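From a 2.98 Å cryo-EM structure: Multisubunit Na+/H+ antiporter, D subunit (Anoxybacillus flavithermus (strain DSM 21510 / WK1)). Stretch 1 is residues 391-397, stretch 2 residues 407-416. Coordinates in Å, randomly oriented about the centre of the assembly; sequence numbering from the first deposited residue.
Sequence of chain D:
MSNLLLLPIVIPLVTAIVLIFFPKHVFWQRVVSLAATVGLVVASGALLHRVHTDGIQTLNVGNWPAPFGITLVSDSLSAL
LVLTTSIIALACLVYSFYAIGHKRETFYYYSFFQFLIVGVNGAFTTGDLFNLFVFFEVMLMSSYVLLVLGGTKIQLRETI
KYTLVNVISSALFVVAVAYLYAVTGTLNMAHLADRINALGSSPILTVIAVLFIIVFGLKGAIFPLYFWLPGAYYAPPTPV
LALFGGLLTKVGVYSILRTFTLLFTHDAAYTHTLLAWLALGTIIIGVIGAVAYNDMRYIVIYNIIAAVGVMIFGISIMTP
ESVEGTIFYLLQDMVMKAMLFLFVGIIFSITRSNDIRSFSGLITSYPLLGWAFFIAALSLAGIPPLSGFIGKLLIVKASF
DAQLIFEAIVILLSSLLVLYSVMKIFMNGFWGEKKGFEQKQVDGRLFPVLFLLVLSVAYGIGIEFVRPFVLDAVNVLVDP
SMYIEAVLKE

Stretch 1 391-397: GKLLIVK
Stretch 2, residues 407-416: EAIVILLSSL

Two helical segments of one chain, 391-397 and 407-416, pack nearly antiparallel, with 159° between their N-to-C directions and 9.9 Å between their axes at closest approach; both helices extend beyond these residues. Phi/psi values are helical, mostly near -65/-40, with psi -57° at Gly 391 and -23° at Lys 392, and i to i+4 backbone hydrogen bonds of 2.9-3.0 Å, from Ile 395 N to Gly 391 O through Lys 397 N to Leu 393 O in stretch 1, and from Ile 411 N to Glu 407 O through Leu 416 N to Leu 412 O in stretch 2, hold each helix. The register is set where the CA atoms of Val 396 and Ala 408 lie 5.4 Å apart, and the contact buries 307 Å² in total.

Glu 407 (m, p) makes no contact and is poorly ordered. Ala 408 points toward stretch 1, and its CB lies 4.3 Å from CG1 of Val 396 (chi1 t); the small methyl side chain accompanies the close backbone approach here. Ile 409 (m, t) points away, and Val 410 (t) is out of reach. One turn beyond Ala 408, Ile 411 (m, t) again points toward stretch 1 and touches two residues: its CD1 is 3.8 Å from CG2 of Ile 395 (m, t), and its CG2 is 4.1 Å from CG2 of Val 396. Leu 412 (m, t) leaves its backbone sideways, but its end comes nearer, placing CD2 4.0 Å from CG2 of Val 396, which thus meets Ala 408, Ile 411 and Leu 412. Leu 413, with chi1 at -94°, is out of reach. Ser 414 (p) turns back on its own helix, its OG donating a very short 2.4 Å hydrogen bond to Ile 411 O. Ser 415 (t) points toward stretch 1, where the extended Lys 392 (p, t, t, t) brings NZ to 2.6 Å from Ser 415 OG; both atoms have hydrogen-bond partners elsewhere in the structure. Leu 416 (t, t) points sideways without contact.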

# COMPACT_ATOMS: atom_id res chain seq x y z
N GLY D 391 -46.86 14.48 -62.72
CA GLY D 391 -47.32 13.99 -61.43
C GLY D 391 -48.82 14.10 -61.29
O GLY D 391 -49.49 13.09 -61.07
N LYS D 392 -49.36 15.32 -61.44
CA LYS D 392 -50.80 15.46 -61.36
C LYS D 392 -51.51 14.83 -62.55
O LYS D 392 -52.67 14.43 -62.41
CB LYS D 392 -51.22 16.92 -61.22
CG LYS D 392 -51.10 17.76 -62.46
CD LYS D 392 -51.68 19.14 -62.22
CE LYS D 392 -51.67 19.96 -63.50
NZ LYS D 392 -52.25 21.30 -63.29
N LEU D 393 -50.83 14.67 -63.69
CA LEU D 393 -51.41 13.95 -64.81
C LEU D 393 -51.63 12.48 -64.46
O LEU D 393 -52.70 11.92 -64.71
CB LEU D 393 -50.52 14.07 -66.04
CG LEU D 393 -51.06 13.34 -67.27
CD1 LEU D 393 -52.30 14.03 -67.78
CD2 LEU D 393 -50.01 13.23 -68.35
N LEU D 394 -50.63 11.85 -63.84
CA LEU D 394 -50.78 10.45 -63.45
C LEU D 394 -51.75 10.29 -62.28
O LEU D 394 -52.44 9.27 -62.20
CB LEU D 394 -49.43 9.84 -63.11
CG LEU D 394 -48.49 9.56 -64.28
CD1 LEU D 394 -47.13 9.17 -63.77
CD2 LEU D 394 -49.06 8.46 -65.14
N ILE D 395 -51.83 11.29 -61.39
CA ILE D 395 -52.80 11.24 -60.30
C ILE D 395 -54.23 11.31 -60.84
O ILE D 395 -55.10 10.52 -60.45
CB ILE D 395 -52.52 12.35 -59.27
CG1 ILE D 395 -51.23 12.07 -58.51
CG2 ILE D 395 -53.65 12.49 -58.29
CD1 ILE D 395 -50.74 13.25 -57.69
N VAL D 396 -54.48 12.25 -61.77
CA VAL D 396 -55.80 12.40 -62.39
C VAL D 396 -56.16 11.16 -63.20
O VAL D 396 -57.30 10.69 -63.16
CB VAL D 396 -55.82 13.69 -63.24
CG1 VAL D 396 -57.00 13.73 -64.17
CG2 VAL D 396 -55.87 14.91 -62.34
N LYS D 397 -55.18 10.58 -63.91
CA LYS D 397 -55.45 9.37 -64.68
C LYS D 397 -55.76 8.18 -63.79
O LYS D 397 -56.65 7.38 -64.09
CB LYS D 397 -54.27 9.06 -65.60
CG LYS D 397 -54.53 7.88 -66.49
CD LYS D 397 -53.39 7.58 -67.41
CE LYS D 397 -53.73 6.38 -68.27
NZ LYS D 397 -52.64 5.99 -69.20
N GLU D 407 -63.38 13.89 -57.53
CA GLU D 407 -62.11 14.18 -56.88
C GLU D 407 -61.07 14.65 -57.89
O GLU D 407 -60.27 15.54 -57.59
CB GLU D 407 -61.65 12.94 -56.12
CG GLU D 407 -62.47 12.63 -54.88
CD GLU D 407 -63.73 11.84 -55.15
OE1 GLU D 407 -63.97 11.47 -56.32
OE2 GLU D 407 -64.50 11.59 -54.20
N ALA D 408 -61.08 14.08 -59.09
CA ALA D 408 -60.19 14.54 -60.15
C ALA D 408 -60.53 15.97 -60.58
O ALA D 408 -59.63 16.78 -60.84
CB ALA D 408 -60.28 13.59 -61.34
N ILE D 409 -61.82 16.30 -60.61
CA ILE D 409 -62.22 17.67 -60.90
C ILE D 409 -61.80 18.62 -59.77
O ILE D 409 -61.42 19.78 -60.03
CB ILE D 409 -63.73 17.71 -61.21
CG1 ILE D 409 -64.01 16.87 -62.46
CG2 ILE D 409 -64.23 19.11 -61.44
CD1 ILE D 409 -65.46 16.59 -62.70
N VAL D 410 -61.80 18.13 -58.53
CA VAL D 410 -61.28 18.93 -57.41
C VAL D 410 -59.79 19.20 -57.56
O VAL D 410 -59.31 20.31 -57.30
CB VAL D 410 -61.62 18.24 -56.07
CG1 VAL D 410 -60.87 18.86 -54.90
CG2 VAL D 410 -63.10 18.37 -55.78
N ILE D 411 -59.04 18.19 -58.03
CA ILE D 411 -57.59 18.36 -58.26
C ILE D 411 -57.33 19.42 -59.33
O ILE D 411 -56.48 20.31 -59.16
CB ILE D 411 -56.95 17.01 -58.64
CG1 ILE D 411 -57.05 16.02 -57.50
CG2 ILE D 411 -55.50 17.19 -59.01
CD1 ILE D 411 -56.72 14.63 -57.92
N LEU D 412 -58.08 19.36 -60.44
CA LEU D 412 -57.89 20.31 -61.53
C LEU D 412 -58.29 21.73 -61.12
O LEU D 412 -57.58 22.70 -61.43
CB LEU D 412 -58.66 19.84 -62.76
CG LEU D 412 -58.20 18.49 -63.33
CD1 LEU D 412 -59.11 18.03 -64.43
CD2 LEU D 412 -56.78 18.55 -63.82
N LEU D 413 -59.40 21.88 -60.38
CA LEU D 413 -59.78 23.21 -59.91
C LEU D 413 -58.82 23.74 -58.84
O LEU D 413 -58.63 24.96 -58.74
CB LEU D 413 -61.21 23.19 -59.37
CG LEU D 413 -62.35 23.58 -60.31
CD1 LEU D 413 -62.22 25.04 -60.69
CD2 LEU D 413 -62.44 22.70 -61.55
N SER D 414 -58.20 22.85 -58.07
CA SER D 414 -57.18 23.28 -57.12
C SER D 414 -55.95 23.81 -57.85
O SER D 414 -55.35 24.79 -57.41
CB SER D 414 -56.79 22.13 -56.21
OG SER D 414 -56.13 21.11 -56.94
N SER D 415 -55.57 23.14 -58.95
CA SER D 415 -54.50 23.64 -59.80
C SER D 415 -54.81 25.03 -60.34
O SER D 415 -53.94 25.92 -60.36
CB SER D 415 -54.26 22.67 -60.95
OG SER D 415 -53.30 23.16 -61.85
N LEU D 416 -56.07 25.25 -60.72
CA LEU D 416 -56.51 26.57 -61.16
C LEU D 416 -56.36 27.62 -60.06
O LEU D 416 -55.89 28.73 -60.31
CB LEU D 416 -57.96 26.50 -61.60
CG LEU D 416 -58.61 27.55 -62.49
CD1 LEU D 416 -59.73 26.80 -63.05
CD2 LEU D 416 -59.13 28.79 -61.79